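Local coordinates for protein carbohydrate oxidase (Microdochium nivale, PDB 3RJA) that uses FAD to oxidise the C1 hydroxyl of mono-, oligo- and polysaccharides to lactones, passing the electrons to molecular oxygen to give hydrogen peroxide, at residues S8-P13 with I49-Q54; I92-Y97 with T117-K122. One frame throughout, in Å; residues are numbered along the deposited sequence.

In the fold
Along the chain interaction 1 is complete before interaction 2 begins. Their centres are about 27 Å apart and their nearest atoms about 10 Å, so they do not touch. Interaction 1 sets the end of helix 2-9 against helix 46-58, beside a bound sugar analogue; interaction 2 lies close to a zinc ion. Helix 46-58 and both segments of interaction 2 belong to the FAD-binding domain, and strand 196-206 ties them together: Ile196 meets helix 46-58, and Thr204 meets Tyr97 and Leu119. Helix 46-58 lies between the end of helix 2-9 and the antiparallel sheet, whereas in interaction 2 a strand of that sheet itself, 94-98, packs against helix 112-123.

Interaction 1 (S8-P13 with I49-Q54)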
ATOM      1  N   SER A   8      -8.749 -27.693 -14.696  1.00 16.70           N
ATOM      2  CA  SER A   8      -9.125 -28.949 -14.049  1.00 19.61           C
ATOM      3  C   SER A   8      -8.198 -30.106 -14.446  1.00 20.14           C
ATOM      4  O   SER A   8      -7.828 -30.903 -13.595  1.00 21.58           O
ATOM      5  CB  SER A   8     -10.581 -29.274 -14.329  1.00 21.77           C
ATOM      6  OG  SER A   8     -11.388 -28.583 -13.403  1.00 28.66           O
ATOM      7  N   ALA A   9      -7.810 -30.161 -15.725  1.00 19.96           N
ATOM      8  CA  ALA A   9      -6.835 -31.141 -16.238  1.00 21.05           C
ATOM      9  C   ALA A   9      -5.512 -31.085 -15.507  1.00 21.42           C
ATOM     10  O   ALA A   9      -4.850 -32.109 -15.369  1.00 22.31           O
ATOM     11  CB  ALA A   9      -6.591 -30.929 -17.746  1.00 19.45           C
ATOM     12  N   ALA A  10      -5.132 -29.890 -15.040  1.00 20.58           N
ATOM     13  CA  ALA A  10      -3.877 -29.688 -14.288  1.00 17.46           C
ATOM     14  C   ALA A  10      -4.035 -29.800 -12.780  1.00 16.65           C
ATOM     15  O   ALA A  10      -3.090 -29.535 -12.031  1.00 17.71           O
ATOM     16  CB  ALA A  10      -3.251 -28.326 -14.652  1.00 17.54           C
ATOM     17  N   GLY A  11      -5.215 -30.214 -12.319  1.00 16.77           N
ATOM     18  CA  GLY A  11      -5.487 -30.317 -10.885  1.00 16.71           C
ATOM     19  C   GLY A  11      -5.664 -28.980 -10.144  1.00 18.40           C
ATOM     20  O   GLY A  11      -5.591 -28.940  -8.911  1.00 16.90           O
ATOM     21  N   VAL A  12      -5.891 -27.884 -10.872  1.00 17.55           N
ATOM     22  CA  VAL A  12      -6.039 -26.571 -10.224  1.00 17.19           C
ATOM     23  C   VAL A  12      -7.490 -26.356  -9.800  1.00 16.06           C
ATOM     24  O   VAL A  12      -8.374 -26.395 -10.643  1.00 15.39           O
ATOM     25  CB  VAL A  12      -5.613 -25.424 -11.154  1.00 17.41           C
ATOM     26  CG1 VAL A  12      -5.868 -24.078 -10.488  1.00 17.26           C
ATOM     27  CG2 VAL A  12      -4.163 -25.576 -11.529  1.00 17.00           C
ATOM     28  N   PRO A  13      -7.740 -26.138  -8.485  1.00 15.89           N
ATOM     29  CA  PRO A  13      -9.127 -25.868  -8.051  1.00 15.51           C
ATOM     30  C   PRO A  13      -9.664 -24.591  -8.696  1.00 15.11           C
ATOM     31  O   PRO A  13      -8.921 -23.620  -8.909  1.00 13.82           O
ATOM     32  CB  PRO A  13      -9.014 -25.724  -6.533  1.00 14.91           C
ATOM     33  CG  PRO A  13      -7.680 -26.368  -6.174  1.00 14.76           C
ATOM     34  CD  PRO A  13      -6.792 -26.161  -7.355  1.00 14.15           C
ATOM     35  N   ILE A  49      -0.206 -22.296  -9.266  1.00 12.57           N
ATOM     36  CA  ILE A  49       0.042 -20.965  -9.842  1.00 12.31           C
ATOM     37  C   ILE A  49       0.686 -21.134 -11.223  1.00 12.75           C
ATOM     38  O   ILE A  49       0.228 -20.533 -12.212  1.00 13.28           O
ATOM     39  CB  ILE A  49       0.902 -20.048  -8.902  1.00 11.00           C
ATOM     40  CG1 ILE A  49       0.165 -19.797  -7.548  1.00 10.78           C
ATOM     41  CG2 ILE A  49       1.242 -18.696  -9.610  1.00 11.40           C
ATOM     42  CD1 ILE A  49       1.041 -19.143  -6.447  1.00 10.14           C
ATOM     43  N   GLN A  50       1.732 -21.968 -11.271  1.00 11.95           N
ATOM     44  CA  GLN A  50       2.415 -22.321 -12.507  1.00 12.36           C
ATOM     45  C   GLN A  50       1.486 -22.894 -13.585  1.00 11.43           C
ATOM     46  O   GLN A  50       1.496 -22.451 -14.729  1.00 11.60           O
ATOM     47  CB  GLN A  50       3.537 -23.330 -12.198  1.00 12.92           C
ATOM     48  CG  GLN A  50       4.365 -23.756 -13.416  1.00 13.35           C
ATOM     49  CD  GLN A  50       5.477 -24.712 -13.007  1.00 13.10           C
ATOM     50  OE1 GLN A  50       5.262 -25.619 -12.210  1.00 12.67           O
ATOM     51  NE2 GLN A  50       6.673 -24.467 -13.501  1.00 12.07           N
ATOM     52  N   SER A  51       0.675 -23.869 -13.221  1.00 11.09           N
ATOM     53  CA  SER A  51      -0.242 -24.470 -14.169  1.00 11.16           C
ATOM     54  C   SER A  51      -1.268 -23.440 -14.682  1.00 11.89           C
ATOM     55  O   SER A  51      -1.667 -23.480 -15.865  1.00 11.06           O
ATOM     56  CB  SER A  51      -0.979 -25.626 -13.486  1.00 12.32           C
ATOM     57  OG  SER A  51      -0.052 -26.652 -13.133  1.00 13.61           O
ATOM     58  N   ALA A  52      -1.710 -22.543 -13.789  1.00 10.60           N
ATOM     59  CA  ALA A  52      -2.664 -21.510 -14.186  1.00 11.34           C
ATOM     60  C   ALA A  52      -2.022 -20.601 -15.244  1.00 11.25           C
ATOM     61  O   ALA A  52      -2.644 -20.292 -16.233  1.00 11.29           O
ATOM     62  CB  ALA A  52      -3.186 -20.695 -12.961  1.00 10.21           C
ATOM     63  N   VAL A  53      -0.774 -20.206 -15.036  1.00 11.62           N
ATOM     64  CA  VAL A  53      -0.048 -19.388 -16.013  1.00 11.80           C
ATOM     65  C   VAL A  53       0.124 -20.146 -17.360  1.00 14.02           C
ATOM     66  O   VAL A  53      -0.039 -19.551 -18.428  1.00 14.84           O
ATOM     67  CB  VAL A  53       1.281 -18.838 -15.398  1.00 11.70           C
ATOM     68  CG1 VAL A  53       2.224 -18.199 -16.430  1.00 11.27           C
ATOM     69  CG2 VAL A  53       0.966 -17.836 -14.274  1.00 11.27           C
ATOM     70  N   GLN A  54       0.393 -21.454 -17.316  1.00 14.28           N
ATOM     71  CA  GLN A  54       0.386 -22.297 -18.530  1.00 14.91           C
ATOM     72  C   GLN A  54      -0.948 -22.246 -19.316  1.00 15.46           C
ATOM     73  O   GLN A  54      -0.952 -22.055 -20.544  1.00 15.24           O
ATOM     74  CB  GLN A  54       0.656 -23.763 -18.154  1.00 16.73           C
ATOM     75  CG  GLN A  54       2.092 -24.146 -17.935  1.00 16.89           C
ATOM     76  CD  GLN A  54       2.247 -25.666 -17.904  1.00 18.83           C
ATOM     77  OE1 GLN A  54       1.850 -26.339 -16.927  1.00 18.12           O
ATOM     78  NE2 GLN A  54       2.809 -26.222 -18.985  1.00 16.89           N
TER
HETATM   79  O   HOH W   1      -1.131 -27.803 -11.050  1.00 13.11           O
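No ring or other flat side chain takes part where Ala10 and Val12 meet Ser51; the planar group involved is the peptide unit after Ala10, and a water stands beyond Ala10 O, tilted a little over 20° to one side of that plane. The water donates to Ala10 O at 2.8 Å and lies 2.6 Å from Ser51 OG, bridging segments that share no direct hydrogen bond. Ser51 OG also bonds to the carbonyl of Ala47, one turn back along its own helix; with OG beside the backbone N (chi1 -64°) the hydroxyl can reach that carbonyl, as serines within helices often do.

The carbon that carries the hydroxyl is touched by two methyls: Ala10 CB, 3.7 Å from Ser51 CB, and Val12 CG2, also 3.7 Å from Ser51 CB. Small residues suit this place, because the alpha carbons of Ala10 and Ser51 are separated by just 6.4 Å. Val12 holds CG1 anti to its backbone N (chi1 176°), which leaves CG2 to make the contact. Between these residues Gly11, with a positive phi that comes easily to glycine, is the C-prime residue of a Schellman motif: Gly11 N bonds back to Ser8 O at 3.0 Å, and Val12 N reaches the carbonyl of the residue before Ser8.

The chain thus turns out of helix 2-9 alongside helix 46-58, where His48 packs on Val12 and on Pro13, a residue of the sugar-analogue pocket. Pro13 pairs through its backbone with Gln42 of strand 39-42, while Ile49 and Val53 turn inward onto strands 160-166 and 196-206.

Interaction 2 (I92-Y97 with T117-K122); sequences IDVISY and TVLNDK
The extended backbone at Val94 runs past the helical turn at Val118 with their alpha carbons 7.3 Å apart, and no hydrogen bond crosses between the segments: the contact is made by aliphatic side chains. Val94 and Val118 both point at the opposing segment, and their side chains pass flank to flank, running in contrary senses. The closest approach is between Val94 CG2 and Val118 CG1, at 3.7 Å, and that same Val118 methyl lies 3.9 Å from Val94 CB, nestling against the branch point as well as one arm. Val118 places CG1 anti to its backbone N (chi1 179°), and this carries the methyl out to the strand.

A second, looser touch comes from Leu119. Its first side-chain bond does not aim at the strand, yet CD2 comes to 4.4 Å from Val94 CG2. Seen from Val94 CG2, Val118 CG1 and Leu119 CD2 lie in directions about 90° apart, so one methyl is flanked by two successive helical residues. Compact valines allow strand and helix to come close, while the longer, buried leucine reaches on to Ala104 and Thr204 of the sheet and to Ile127.

Just beyond Val94, a classic beta bulge sets the two residues Ile95 and Ser96 opposite the single residue His105 of the neighbouring strand; farther on, the ring of Tyr97 stacks with that of Tyr123. The side chain of Val118 is also about 4 Å from a bound zinc ion, and one turn earlier the helix carries His114, which coordinates zinc together with Asp309. The whole is a beta-hairpin, strands 94-98 and 103-106, followed by a helix that folds back over it: an alpha+beta arrangement, a helix packed on an antiparallel sheet, in the FAD-binding domain.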
ATOM      1  N   ILE A  92      -1.964 -19.032   2.996  1.00 12.51           N
ATOM      2  CA  ILE A  92      -1.833 -18.057   4.061  1.00 14.27           C
ATOM      3  C   ILE A  92      -0.708 -18.326   5.053  1.00 13.81           C
ATOM      4  O   ILE A  92      -0.561 -17.585   6.016  1.00 13.97           O
ATOM      5  CB  ILE A  92      -3.188 -17.953   4.873  1.00 14.76           C
ATOM      6  CG1 ILE A  92      -3.544 -19.300   5.516  1.00 15.09           C
ATOM      7  CG2 ILE A  92      -4.315 -17.430   3.981  1.00 13.38           C
ATOM      8  CD1 ILE A  92      -4.693 -19.202   6.572  1.00 16.33           C
ATOM      9  N   ASP A  93       0.062 -19.387   4.853  1.00 13.47           N
ATOM     10  CA  ASP A  93       0.995 -19.811   5.905  1.00 14.53           C
ATOM     11  C   ASP A  93       2.317 -19.070   5.916  1.00 13.69           C
ATOM     12  O   ASP A  93       2.866 -18.746   4.858  1.00 11.87           O
ATOM     13  CB  ASP A  93       1.321 -21.285   5.735  1.00 17.78           C
ATOM     14  CG  ASP A  93       0.098 -22.170   5.931  1.00 19.72           C
ATOM     15  OD1 ASP A  93      -0.871 -21.736   6.585  1.00 21.26           O
ATOM     16  OD2 ASP A  93       0.114 -23.292   5.416  1.00 24.57           O
ATOM     17  N   VAL A  94       2.821 -18.837   7.121  1.00 12.81           N
ATOM     18  CA  VAL A  94       4.259 -18.741   7.338  1.00 13.66           C
ATOM     19  C   VAL A  94       4.843 -20.154   7.217  1.00 14.41           C
ATOM     20  O   VAL A  94       4.654 -21.022   8.102  1.00 15.27           O
ATOM     21  CB  VAL A  94       4.588 -18.086   8.685  1.00 13.36           C
ATOM     22  CG1 VAL A  94       6.094 -18.071   8.905  1.00 13.57           C
ATOM     23  CG2 VAL A  94       3.977 -16.653   8.727  1.00 12.55           C
ATOM     24  N   ILE A  95       5.469 -20.394   6.074  1.00 15.58           N
ATOM     25  CA  ILE A  95       5.993 -21.715   5.679  1.00 18.31           C
ATOM     26  C   ILE A  95       7.148 -22.152   6.582  1.00 19.92           C
ATOM     27  O   ILE A  95       7.230 -23.311   6.964  1.00 19.32           O
ATOM     28  CB  ILE A  95       6.504 -21.712   4.215  1.00 19.13           C
ATOM     29  CG1 ILE A  95       5.384 -21.285   3.246  1.00 20.45           C
ATOM     30  CG2 ILE A  95       7.038 -23.099   3.809  1.00 20.56           C
ATOM     31  CD1 ILE A  95       5.928 -20.778   1.866  1.00 21.11           C
ATOM     32  N   SER A  96       8.041 -21.224   6.911  1.00 18.57           N
ATOM     33  CA  SER A  96       9.220 -21.563   7.699  1.00 18.07           C
ATOM     34  C   SER A  96       9.712 -20.291   8.358  1.00 18.55           C
ATOM     35  O   SER A  96       9.411 -19.182   7.896  1.00 18.37           O
ATOM     36  CB  SER A  96      10.320 -22.165   6.812  1.00 19.91           C
ATOM     37  OG  SER A  96      10.789 -21.191   5.858  1.00 22.25           O
ATOM     38  N   TYR A  97      10.444 -20.457   9.452  1.00 17.19           N
ATOM     39  CA  TYR A  97      11.084 -19.359  10.120  1.00 17.21           C
ATOM     40  C   TYR A  97      12.444 -19.865  10.569  1.00 19.61           C
ATOM     41  O   TYR A  97      12.546 -20.931  11.169  1.00 18.66           O
ATOM     42  CB  TYR A  97      10.261 -18.856  11.316  1.00 15.67           C
ATOM     43  CG  TYR A  97      11.034 -17.846  12.131  1.00 16.30           C
ATOM     44  CD1 TYR A  97      11.191 -16.549  11.675  1.00 15.30           C
ATOM     45  CD2 TYR A  97      11.657 -18.207  13.351  1.00 17.19           C
ATOM     46  CE1 TYR A  97      11.949 -15.604  12.395  1.00 15.66           C
ATOM     47  CE2 TYR A  97      12.410 -17.285  14.077  1.00 16.13           C
ATOM     48  CZ  TYR A  97      12.554 -15.978  13.589  1.00 16.90           C
ATOM     49  OH  TYR A  97      13.291 -15.046  14.277  1.00 15.96           O
ATOM     50  N   THR A 117       0.045 -11.655  13.295  1.00 12.75           N
ATOM     51  CA  THR A 117      -0.362 -12.548  14.393  1.00 13.33           C
ATOM     52  C   THR A 117       0.542 -13.765  14.519  1.00 12.90           C
ATOM     53  O   THR A 117       1.026 -14.062  15.610  1.00 13.49           O
ATOM     54  CB  THR A 117      -1.816 -13.009  14.242  1.00 12.57           C
ATOM     55  OG1 THR A 117      -2.659 -11.862  14.339  1.00 12.69           O
ATOM     56  CG2 THR A 117      -2.176 -13.981  15.386  1.00 12.23           C
ATOM     57  N   VAL A 118       0.776 -14.445  13.396  1.00 13.30           N
ATOM     58  CA  VAL A 118       1.615 -15.644  13.351  1.00 14.01           C
ATOM     59  C   VAL A 118       3.043 -15.311  13.741  1.00 15.07           C
ATOM     60  O   VAL A 118       3.597 -15.966  14.617  1.00 16.32           O
ATOM     61  CB  VAL A 118       1.563 -16.394  11.972  1.00 16.03           C
ATOM     62  CG1 VAL A 118       2.479 -17.646  11.974  1.00 16.39           C
ATOM     63  CG2 VAL A 118       0.130 -16.817  11.640  1.00 15.25           C
ATOM     64  N   LEU A 119       3.631 -14.280  13.147  1.00 13.83           N
ATOM     65  CA  LEU A 119       5.014 -13.925  13.498  1.00 14.75           C
ATOM     66  C   LEU A 119       5.158 -13.523  14.980  1.00 14.49           C
ATOM     67  O   LEU A 119       6.139 -13.884  15.635  1.00 14.17           O
ATOM     68  CB  LEU A 119       5.557 -12.785  12.609  1.00 14.14           C
ATOM     69  CG  LEU A 119       5.884 -13.017  11.127  1.00 15.35           C
ATOM     70  CD1 LEU A 119       6.401 -11.687  10.518  1.00 13.96           C
ATOM     71  CD2 LEU A 119       6.924 -14.164  10.878  1.00 14.21           C
ATOM     72  N   ASN A 120       4.189 -12.781  15.515  1.00 13.98           N
ATOM     73  CA  ASN A 120       4.242 -12.442  16.953  1.00 16.30           C
ATOM     74  C   ASN A 120       4.071 -13.669  17.898  1.00 16.41           C
ATOM     75  O   ASN A 120       4.937 -13.978  18.719  1.00 18.21           O
ATOM     76  CB  ASN A 120       3.199 -11.386  17.305  1.00 15.73           C
ATOM     77  CG  ASN A 120       3.241 -11.017  18.763  1.00 16.66           C
ATOM     78  OD1 ASN A 120       2.421 -11.511  19.558  1.00 17.38           O
ATOM     79  ND2 ASN A 120       4.224 -10.202  19.144  1.00 13.18           N
ATOM     80  N   ASP A 121       2.954 -14.360  17.747  1.00 17.67           N
ATOM     81  CA  ASP A 121       2.505 -15.364  18.699  1.00 18.94           C
ATOM     82  C   ASP A 121       3.373 -16.623  18.609  1.00 21.44           C
ATOM     83  O   ASP A 121       3.703 -17.236  19.615  1.00 19.82           O
ATOM     84  CB  ASP A 121       1.036 -15.735  18.424  1.00 19.72           C
ATOM     85  CG  ASP A 121       0.052 -14.605  18.737  1.00 21.63           C
ATOM     86  OD1 ASP A 121       0.453 -13.505  19.172  1.00 24.17           O
ATOM     87  OD2 ASP A 121      -1.159 -14.819  18.528  1.00 24.28           O
ATOM     88  N   LYS A 122       3.734 -17.009  17.394  1.00 21.27           N
ATOM     89  CA  LYS A 122       4.534 -18.195  17.207  1.00 22.55           C
ATOM     90  C   LYS A 122       6.032 -17.900  17.337  1.00 22.39           C
ATOM     91  O   LYS A 122       6.784 -18.738  17.841  1.00 22.92           O
ATOM     92  CB  LYS A 122       4.197 -18.842  15.855  1.00 24.76           C
ATOM     93  CG  LYS A 122       4.559 -20.294  15.753  1.00 28.37           C
ATOM     94  CD  LYS A 122       4.021 -20.892  14.462  1.00 30.14           C
ATOM     95  CE  LYS A 122       4.770 -22.175  14.127  1.00 36.20           C
ATOM     96  NZ  LYS A 122       4.187 -23.338  14.859  1.00 42.38           N
TER